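Local atomic coordinates of alpha-fucosidase GH29 (Fusarium graminearum, PDB entry 4PSR), a protein that hydrolyses terminal alpha-L-fucose linkages as a family GH29 glycosidase, probably removing alpha-1,6-linked fucose from the reducing-end N-acetylglucosamine of glycoprotein glycans. Residues D134-E139 / H211-D216; Y382-N387 / S430-G435. All coordinates share one frame; numbering follows the deposited sequence.

Contact 1: D134-E139 / H211-D216; sequences DSKVNE and HREMLD
In the TIM barrel of this fucosidase, Glu-213 on helix 200-218 grips Ser-135, Lys-136 and Val-137 in the long loop that runs from strand 119-125 to helix 151-161. The contact is one carboxylate inserted into a bend of the loop. With CG anti to the backbone N (chi1 -172°) and the chain extended beyond it, Glu-213 stands straight out from the helix and delivers both oxygens to the loop. Ser-135 OG donates to Glu-213 OE1 at 2.6 Å, using the syn lone pair of that oxygen. Two consecutive backbone amides converge on the other oxygen: Val-137 N meets Glu-213 OE2 on its syn lone pair at 3.1 Å, whereas Lys-136 N, 2.8 Å from Glu-213 OE2, comes from above the carboxylate plane, 43° out of it. The same serine hydroxyl takes a bond from inside the loop, Asn-138 N to Ser-135 OG at 2.8 Å, an ST motif that closes the bend on which the carboxylate sits. The two methyls of Val-137 lie over one face of the carboxylate, CG2 3.6 Å from Glu-213 OE1 and CG1 3.8 Å from Glu-213 OE2; Lys-136 N comes from the other face. Lys-136 crosses the glutamate at about a right angle and leaves its NZ 5.2 Å from Glu-213 OE2, too far for a salt bridge. The neighbouring Met-214 turns inward onto strands 165-170 and 222-225. Trp-133 NE1 adds a further bond to Glu-213 OE1, giving each oxygen two protein donors. Four neutral donors around one carboxylate, with a lysine in the vicinity, are consistent with an ionised glutamate whose negative charge is stabilised by these N-H and O-H groups and whose rotation they fix.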
ATOM      1  N   ASP A 134      -8.101   9.948 -22.804  1.00 13.38           N
ATOM      2  CA  ASP A 134      -8.085  10.550 -24.133  1.00 13.49           C
ATOM      3  C   ASP A 134      -6.746  11.234 -24.307  1.00 14.35           C
ATOM      4  O   ASP A 134      -6.561  12.360 -23.847  1.00 16.94           O
ATOM      5  CB  ASP A 134      -9.211  11.584 -24.227  1.00 14.41           C
ATOM      6  CG  ASP A 134      -9.444  12.051 -25.635  1.00 21.82           C
ATOM      7  OD1 ASP A 134      -8.623  11.730 -26.510  1.00 21.31           O
ATOM      8  OD2 ASP A 134     -10.462  12.732 -25.860  1.00 26.79           O
ATOM      9  N   SER A 135      -5.798  10.560 -24.947  1.00 13.15           N
ATOM     10  CA  SER A 135      -4.407  11.010 -25.004  1.00 13.48           C
ATOM     11  C   SER A 135      -4.025  11.541 -26.380  1.00 13.06           C
ATOM     12  O   SER A 135      -4.282  10.885 -27.405  1.00 14.81           O
ATOM     13  CB  SER A 135      -3.486   9.849 -24.632  1.00 13.58           C
ATOM     14  OG  SER A 135      -2.126  10.191 -24.784  1.00 13.68           O
ATOM     15  N   LYS A 136      -3.450  12.738 -26.402  1.00 12.77           N
ATOM     16  CA  LYS A 136      -2.846  13.295 -27.619  1.00 14.47           C
ATOM     17  C   LYS A 136      -1.445  12.731 -27.812  1.00 15.34           C
ATOM     18  O   LYS A 136      -1.023  12.494 -28.939  1.00 18.11           O
ATOM     19  CB  LYS A 136      -2.823  14.824 -27.581  1.00 17.41           C
ATOM     20  CG  LYS A 136      -4.232  15.417 -27.495  1.00 25.33           C
ATOM     21  CD  LYS A 136      -4.252  16.925 -27.298  1.00 70.48           C
ATOM     22  CE  LYS A 136      -5.665  17.409 -26.963  1.00 54.36           C
ATOM     23  NZ  LYS A 136      -6.227  16.751 -25.743  1.00 70.64           N
ATOM     24  N   VAL A 137      -0.721  12.490 -26.719  1.00 13.75           N
ATOM     25  CA  VAL A 137       0.660  12.027 -26.873  1.00 13.61           C
ATOM     26  C   VAL A 137       0.757  10.542 -27.196  1.00 14.48           C
ATOM     27  O   VAL A 137       1.792  10.088 -27.707  1.00 14.21           O
ATOM     28  CB  VAL A 137       1.572  12.354 -25.644  1.00 16.99           C
ATOM     29  CG1 VAL A 137       1.595  13.864 -25.365  1.00 18.92           C
ATOM     30  CG2 VAL A 137       1.169  11.607 -24.416  1.00 16.74           C
ATOM     31  N   ASN A 138      -0.313   9.782 -26.934  1.00 13.42           N
ATOM     32  CA  ASN A 138      -0.328   8.352 -27.241  1.00 12.56           C
ATOM     33  C   ASN A 138      -1.648   7.966 -27.899  1.00 11.20           C
ATOM     34  O   ASN A 138      -2.686   7.904 -27.239  1.00 12.45           O
ATOM     35  CB  ASN A 138      -0.094   7.513 -25.976  1.00 13.75           C
ATOM     36  CG  ASN A 138      -0.106   6.035 -26.264  1.00 11.38           C
ATOM     37  OD1 ASN A 138       0.046   5.617 -27.426  1.00 12.87           O
ATOM     38  ND2 ASN A 138      -0.265   5.229 -25.234  1.00 11.23           N
ATOM     39  N   GLU A 139      -1.602   7.690 -29.198  1.00 12.57           N
ATOM     40  CA  GLU A 139      -2.779   7.276 -29.963  1.00 12.83           C
ATOM     41  C   GLU A 139      -3.348   5.923 -29.541  1.00 12.10           C
ATOM     42  O   GLU A 139      -4.514   5.590 -29.864  1.00 12.70           O
ATOM     43  CB  GLU A 139      -2.488   7.234 -31.465  1.00 13.88           C
ATOM     44  CG  GLU A 139      -1.389   6.231 -31.917  1.00 12.61           C
ATOM     45  CD  GLU A 139       0.021   6.774 -31.882  1.00 15.75           C
ATOM     46  OE1 GLU A 139       0.316   7.761 -31.177  1.00 14.20           O
ATOM     47  OE2 GLU A 139       0.856   6.174 -32.607  1.00 16.44           O
ATOM     48  N   HIS A 211       2.548  11.112 -17.995  1.00 11.39           N
ATOM     49  CA  HIS A 211       2.213  11.594 -16.658  1.00 11.48           C
ATOM     50  C   HIS A 211       1.606  12.994 -16.667  1.00 11.20           C
ATOM     51  O   HIS A 211       0.588  13.236 -16.029  1.00 10.90           O
ATOM     52  CB  HIS A 211       3.449  11.682 -15.771  1.00 10.96           C
ATOM     53  CG  HIS A 211       3.778  10.456 -14.994  1.00  9.72           C
ATOM     54  ND1 HIS A 211       2.818   9.719 -14.331  1.00 10.09           N
ATOM     55  CD2 HIS A 211       4.970   9.882 -14.704  1.00 11.20           C
ATOM     56  CE1 HIS A 211       3.410   8.749 -13.658  1.00 10.69           C
ATOM     57  NE2 HIS A 211       4.718   8.825 -13.865  1.00 11.73           N
ATOM     58  N   ARG A 212       2.242  13.911 -17.380  0.53 10.85           N
ATOM     59  CA  ARG A 212       1.810  15.303 -17.421  0.53 13.02           C
ATOM     60  C   ARG A 212       0.385  15.444 -17.965  0.53 12.23           C
ATOM     61  O   ARG A 212      -0.450  16.157 -17.398  0.53 11.96           O
ATOM     62  CB  ARG A 212       2.783  16.128 -18.270  0.53 14.17           C
ATOM     63  CG  ARG A 212       2.241  17.500 -18.648  0.53  9.92           C
ATOM     64  CD  ARG A 212       3.322  18.457 -19.112  0.53 19.13           C
ATOM     65  NE  ARG A 212       4.001  17.931 -20.284  0.53 24.07           N
ATOM     66  CZ  ARG A 212       4.899  18.592 -21.001  0.53 26.09           C
ATOM     67  NH1 ARG A 212       5.455  18.002 -22.047  0.53 21.72           N
ATOM     68  NH2 ARG A 212       5.246  19.826 -20.671  0.53 24.50           N
ATOM     69  N   GLU A 213       0.120  14.761 -19.067  1.00 11.24           N
ATOM     70  CA  GLU A 213      -1.176  14.835 -19.745  1.00 11.01           C
ATOM     71  C   GLU A 213      -2.236  14.223 -18.835  1.00 10.99           C
ATOM     72  O   GLU A 213      -3.315  14.798 -18.623  1.00 12.20           O
ATOM     73  CB  GLU A 213      -1.119  14.098 -21.075  1.00 13.64           C
ATOM     74  CG  GLU A 213      -2.357  14.263 -21.961  1.00 14.88           C
ATOM     75  CD  GLU A 213      -2.191  13.465 -23.222  1.00 15.73           C
ATOM     76  OE1 GLU A 213      -2.090  12.224 -23.094  1.00 15.06           O
ATOM     77  OE2 GLU A 213      -2.028  14.050 -24.334  1.00 19.42           O
ATOM     78  N   MET A 214      -1.946  13.050 -18.268  1.00 11.19           N
ATOM     79  CA  MET A 214      -2.906  12.380 -17.404  1.00 10.59           C
ATOM     80  C   MET A 214      -3.202  13.239 -16.184  1.00 10.30           C
ATOM     81  O   MET A 214      -4.361  13.393 -15.776  1.00 11.29           O
ATOM     82  CB  MET A 214      -2.380  10.984 -16.978  1.00 11.27           C
ATOM     83  CG  MET A 214      -3.247  10.257 -15.912  1.00 12.47           C
ATOM     84  SD  MET A 214      -2.959  10.827 -14.223  1.00 11.63           S
ATOM     85  CE  MET A 214      -1.286  10.223 -13.964  1.00 11.20           C
ATOM     86  N   LEU A 215      -2.186  13.833 -15.577  1.00 10.91           N
ATOM     87  CA  LEU A 215      -2.429  14.469 -14.283  1.00 10.54           C
ATOM     88  C   LEU A 215      -3.126  15.829 -14.444  1.00 10.42           C
ATOM     89  O   LEU A 215      -3.916  16.219 -13.577  1.00 11.90           O
ATOM     90  CB  LEU A 215      -1.154  14.528 -13.441  1.00 11.15           C
ATOM     91  CG  LEU A 215      -0.040  15.528 -13.777  1.00 11.57           C
ATOM     92  CD1 LEU A 215      -0.334  16.907 -13.170  1.00 11.93           C
ATOM     93  CD2 LEU A 215       1.328  15.023 -13.316  1.00 12.11           C
ATOM     94  N   ASP A 216      -2.872  16.516 -15.555  1.00 11.53           N
ATOM     95  CA  ASP A 216      -3.626  17.722 -15.861  1.00 14.06           C
ATOM     96  C   ASP A 216      -5.078  17.387 -16.227  1.00 15.26           C
ATOM     97  O   ASP A 216      -5.986  18.191 -15.990  1.00 15.40           O
ATOM     98  CB  ASP A 216      -2.965  18.518 -17.000  1.00 14.26           C
ATOM     99  CG  ASP A 216      -1.698  19.274 -16.576  1.00 13.83           C
ATOM    100  OD1 ASP A 216      -1.534  19.630 -15.384  1.00 16.51           O
ATOM    101  OD2 ASP A 216      -0.893  19.553 -17.480  1.00 16.45           O
TER

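Contact 2: Y382-N387 / S430-G435. With NAG (2-acetamido-2-deoxy-beta-D-glucopyranose), chain E.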
ATOM      1  N   TYR A 382       3.524  -3.147  16.906  1.00 11.42           N
ATOM      2  CA  TYR A 382       2.381  -3.303  15.981  1.00 11.83           C
ATOM      3  C   TYR A 382       1.346  -4.323  16.449  1.00 12.32           C
ATOM      4  O   TYR A 382       0.177  -4.227  16.100  1.00 11.50           O
ATOM      5  CB  TYR A 382       2.807  -3.633  14.547  1.00 12.17           C
ATOM      6  CG  TYR A 382       3.373  -4.990  14.369  1.00 11.59           C
ATOM      7  CD1 TYR A 382       2.555  -6.083  14.160  1.00 11.81           C
ATOM      8  CD2 TYR A 382       4.747  -5.176  14.396  1.00 15.35           C
ATOM      9  CE1 TYR A 382       3.105  -7.362  14.000  1.00 17.02           C
ATOM     10  CE2 TYR A 382       5.293  -6.411  14.246  1.00 21.63           C
ATOM     11  CZ  TYR A 382       4.483  -7.484  14.045  1.00 16.90           C
ATOM     12  OH  TYR A 382       5.062  -8.721  13.886  1.00 32.43           O
ATOM     13  N   GLY A 383       1.781  -5.320  17.211  1.00 11.16           N
ATOM     14  CA  GLY A 383       0.907  -6.439  17.529  1.00 11.71           C
ATOM     15  C   GLY A 383       1.608  -7.522  18.317  1.00 11.05           C
ATOM     16  O   GLY A 383       2.799  -7.418  18.653  1.00 15.18           O
ATOM     17  N   GLU A 384       0.845  -8.578  18.578  1.00 11.61           N
ATOM     18  CA  GLU A 384       1.318  -9.771  19.288  1.00 12.10           C
ATOM     19  C   GLU A 384       0.644 -11.016  18.744  1.00 12.96           C
ATOM     20  O   GLU A 384      -0.472 -10.951  18.259  1.00 14.03           O
ATOM     21  CB  GLU A 384       0.980  -9.704  20.781  1.00 16.71           C
ATOM     22  CG  GLU A 384       1.400  -8.448  21.472  1.00 16.95           C
ATOM     23  CD  GLU A 384       0.933  -8.348  22.938  1.00 15.59           C
ATOM     24  OE1 GLU A 384       0.347  -9.313  23.491  1.00 18.35           O
ATOM     25  OE2 GLU A 384       1.183  -7.279  23.523  1.00 15.91           O
ATOM     26  N   GLY A 385       1.314 -12.153  18.890  1.00 14.78           N
ATOM     27  CA  GLY A 385       0.703 -13.435  18.568  1.00 15.00           C
ATOM     28  C   GLY A 385       1.508 -14.240  17.566  1.00 14.85           C
ATOM     29  O   GLY A 385       2.510 -13.773  17.047  1.00 16.88           O
ATOM     30  N   PRO A 386       1.059 -15.473  17.298  1.00 14.20           N
ATOM     31  CA  PRO A 386       1.807 -16.431  16.488  1.00 17.50           C
ATOM     32  C   PRO A 386       1.672 -16.237  14.985  1.00 17.98           C
ATOM     33  O   PRO A 386       2.614 -16.602  14.250  1.00 18.23           O
ATOM     34  CB  PRO A 386       1.206 -17.770  16.921  1.00 21.10           C
ATOM     35  CG  PRO A 386      -0.186 -17.448  17.310  1.00 16.80           C
ATOM     36  CD  PRO A 386      -0.103 -16.093  17.955  1.00 14.55           C
ATOM     37  N   ASN A 387       0.557 -15.673  14.520  1.00 15.12           N
ATOM     38  CA  ASN A 387       0.320 -15.536  13.080  1.00 14.36           C
ATOM     39  C   ASN A 387       0.877 -14.207  12.569  1.00 15.20           C
ATOM     40  O   ASN A 387       0.392 -13.131  12.931  1.00 17.03           O
ATOM     41  CB  ASN A 387      -1.157 -15.709  12.775  1.00 15.19           C
ATOM     42  CG  ASN A 387      -1.661 -17.109  13.152  1.00 18.79           C
ATOM     43  OD1 ASN A 387      -1.177 -18.107  12.609  1.00 18.76           O
ATOM     44  ND2 ASN A 387      -2.610 -17.187  14.071  1.00 16.67           N
ATOM     45  N   SER A 430      -5.197 -11.488  26.415  1.00 18.79           N
ATOM     46  CA  SER A 430      -4.010 -11.177  27.212  1.00 17.31           C
ATOM     47  C   SER A 430      -3.049 -10.326  26.394  1.00 19.64           C
ATOM     48  O   SER A 430      -2.527 -10.787  25.373  1.00 19.78           O
ATOM     49  CB  SER A 430      -3.309 -12.446  27.681  1.00 19.72           C
ATOM     50  OG  SER A 430      -4.164 -13.151  28.574  1.00 21.26           O
ATOM     51  N   VAL A 431      -2.840  -9.087  26.832  1.00 16.20           N
ATOM     52  CA  VAL A 431      -1.977  -8.133  26.136  1.00 16.01           C
ATOM     53  C   VAL A 431      -0.607  -8.146  26.797  1.00 15.25           C
ATOM     54  O   VAL A 431      -0.403  -7.510  27.839  1.00 16.73           O
ATOM     55  CB  VAL A 431      -2.593  -6.710  26.140  1.00 15.55           C
ATOM     56  CG1 VAL A 431      -1.780  -5.770  25.269  1.00 14.27           C
ATOM     57  CG2 VAL A 431      -4.065  -6.755  25.691  1.00 18.76           C
ATOM     58  N   LYS A 432       0.347  -8.855  26.201  1.00 14.38           N
ATOM     59  CA  LYS A 432       1.654  -9.000  26.824  1.00 14.73           C
ATOM     60  C   LYS A 432       2.360  -7.678  27.063  1.00 18.33           C
ATOM     61  O   LYS A 432       3.062  -7.503  28.065  1.00 18.59           O
ATOM     62  CB  LYS A 432       2.547  -9.912  26.001  1.00 18.48           C
ATOM     63  CG  LYS A 432       2.039 -11.340  25.942  1.00 19.64           C
ATOM     64  CD  LYS A 432       2.970 -12.216  25.081  1.00 22.63           C
ATOM     65  CE  LYS A 432       2.660 -13.700  25.230  1.00 66.38           C
ATOM     66  NZ  LYS A 432       2.917 -14.186  26.617  1.00 67.41           N
ATOM     67  N   ASN A 433       2.212  -6.743  26.127  1.00 17.17           N
ATOM     68  CA  ASN A 433       2.918  -5.485  26.233  1.00 16.66           C
ATOM     69  C   ASN A 433       2.333  -4.493  27.221  1.00 15.04           C
ATOM     70  O   ASN A 433       2.829  -3.383  27.331  1.00 18.82           O
ATOM     71  CB  ASN A 433       3.130  -4.857  24.837  1.00 14.51           C
ATOM     72  CG  ASN A 433       4.199  -5.576  24.062  1.00 20.78           C
ATOM     73  OD1 ASN A 433       5.380  -5.474  24.376  1.00 21.31           O
ATOM     74  ND2 ASN A 433       3.789  -6.350  23.078  1.00 17.53           N
ATOM     75  N   LEU A 434       1.297  -4.909  27.955  1.00 16.28           N
ATOM     76  CA  LEU A 434       0.769  -4.111  29.056  1.00 17.44           C
ATOM     77  C   LEU A 434       0.831  -4.883  30.380  1.00 18.49           C
ATOM     78  O   LEU A 434       0.203  -4.461  31.359  1.00 19.00           O
ATOM     79  CB  LEU A 434      -0.657  -3.648  28.753  1.00 17.38           C
ATOM     80  CG  LEU A 434      -0.809  -2.658  27.573  1.00 17.61           C
ATOM     81  CD1 LEU A 434      -2.283  -2.430  27.310  1.00 21.05           C
ATOM     82  CD2 LEU A 434      -0.083  -1.346  27.841  1.00 21.20           C
ATOM     83  N   GLY A 435       1.585  -5.983  30.399  1.00 18.49           N
ATOM     84  CA  GLY A 435       1.819  -6.752  31.627  1.00 22.99           C
ATOM     85  C   GLY A 435       2.874  -6.088  32.505  1.00 20.06           C
ATOM     86  O   GLY A 435       3.436  -5.063  32.142  1.00 18.76           O
TER
HETATM   87  C1  NAG E 608      -4.508 -19.873  16.406  1.00 17.33           C
HETATM   88  C2  NAG E 608      -4.946 -21.228  16.937  1.00 19.66           C
HETATM   89  C3  NAG E 608      -3.800 -21.869  17.709  1.00 21.75           C
HETATM   90  C4  NAG E 608      -2.559 -21.934  16.830  1.00 19.68           C
HETATM   91  C5  NAG E 608      -2.241 -20.558  16.243  1.00 18.88           C
HETATM   92  C6  NAG E 608      -1.107 -20.602  15.247  1.00 20.17           C
HETATM   93  C7  NAG E 608      -7.308 -21.646  17.478  1.00 35.83           C
HETATM   94  C8  NAG E 608      -8.416 -21.395  18.457  1.00 46.98           C
HETATM   95  N2  NAG E 608      -6.127 -21.097  17.779  1.00 23.72           N
HETATM   96  O3  NAG E 608      -4.171 -23.187  18.107  1.00 27.94           O
HETATM   97  O4  NAG E 608      -1.435 -22.362  17.586  1.00 23.97           O
HETATM   98  O5  NAG E 608      -3.380 -20.040  15.546  1.00 16.71           O
HETATM   99  O6  NAG E 608      -1.420 -21.447  14.146  1.00 22.91           O
HETATM  100  O7  NAG E 608      -7.474 -22.322  16.470  1.00 53.28           O
HETATM  101  O   HOH W   1       5.169  -7.898  20.943  1.00 31.44           O
HETATM  102  O   HOH W   2      -0.963 -11.540  23.352  1.00 24.78           O
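The carboxylate of Glu-384 has the CB of Lys-432 over one face, and Asn-433 reaches its OE2 obliquely from the same face; Val-431 CG1, 3.8 Å from Glu-384 OE2, is on the opposite face. Near the plane of the group, Lys-432 N and a water meet its OE1 side, Lys-432 N using the syn lone pair of Glu-384 OE1 at 2.7 Å. Asn-433 N and Asn-433 ND2 approach Glu-384 OE2 differently, the first at 2.9 Å and 31° out of plane, the second at 2.8 Å and 41° out. The Asn-433 amide is turned 66° from the carboxylate, and the two side chains run alongside each other, pointing opposite ways. The water, 2.6 Å from Glu-384 OE1, also donates to Ser-430 O, bridging the carboxylate to the strand backbone. The glutamate thus receives both backbone amides of the short 3-10 segment 432-433, reaching them with CG anti to its own carbonyl carbon and the chain extended. Farther along, Asn-387 ND2 makes a weak bond of 3.3 Å to O5 of the N-acetylglucosamine near Asn-401 while also bonding Asp-404, and Pro-386 brushes the sugar. In the beta domain that follows the barrel, strand 383-384 forms an edge of the six-stranded antiparallel sheet, beside strand 405-409, while strand 428-431 borders a three-stranded sheet, beside 471-474; Phe-407 of strand 405-409 touches both Glu-384 and Val-431 where the sheets meet.

Contact 1 belongs to the catalytic TIM barrel and contact 2 to the beta domain that follows it; their centres are 49 Å apart on opposite sides of the chain's centre, and their nearest atoms are about 31 Å apart. Contact 1 has a sequence connection to the fucose site: its loop begins with His-126 and His-127, and helix 200-218 leads into the strand before Asp-226 and Phe-227, all four neighbours of the bound fucose. Contact 2 instead lies beside a surface glycan. Both nevertheless use one glutamate carboxylate to hold successive backbone amides, which converge on a single oxygen at 134-139 but are divided between two at 430-435.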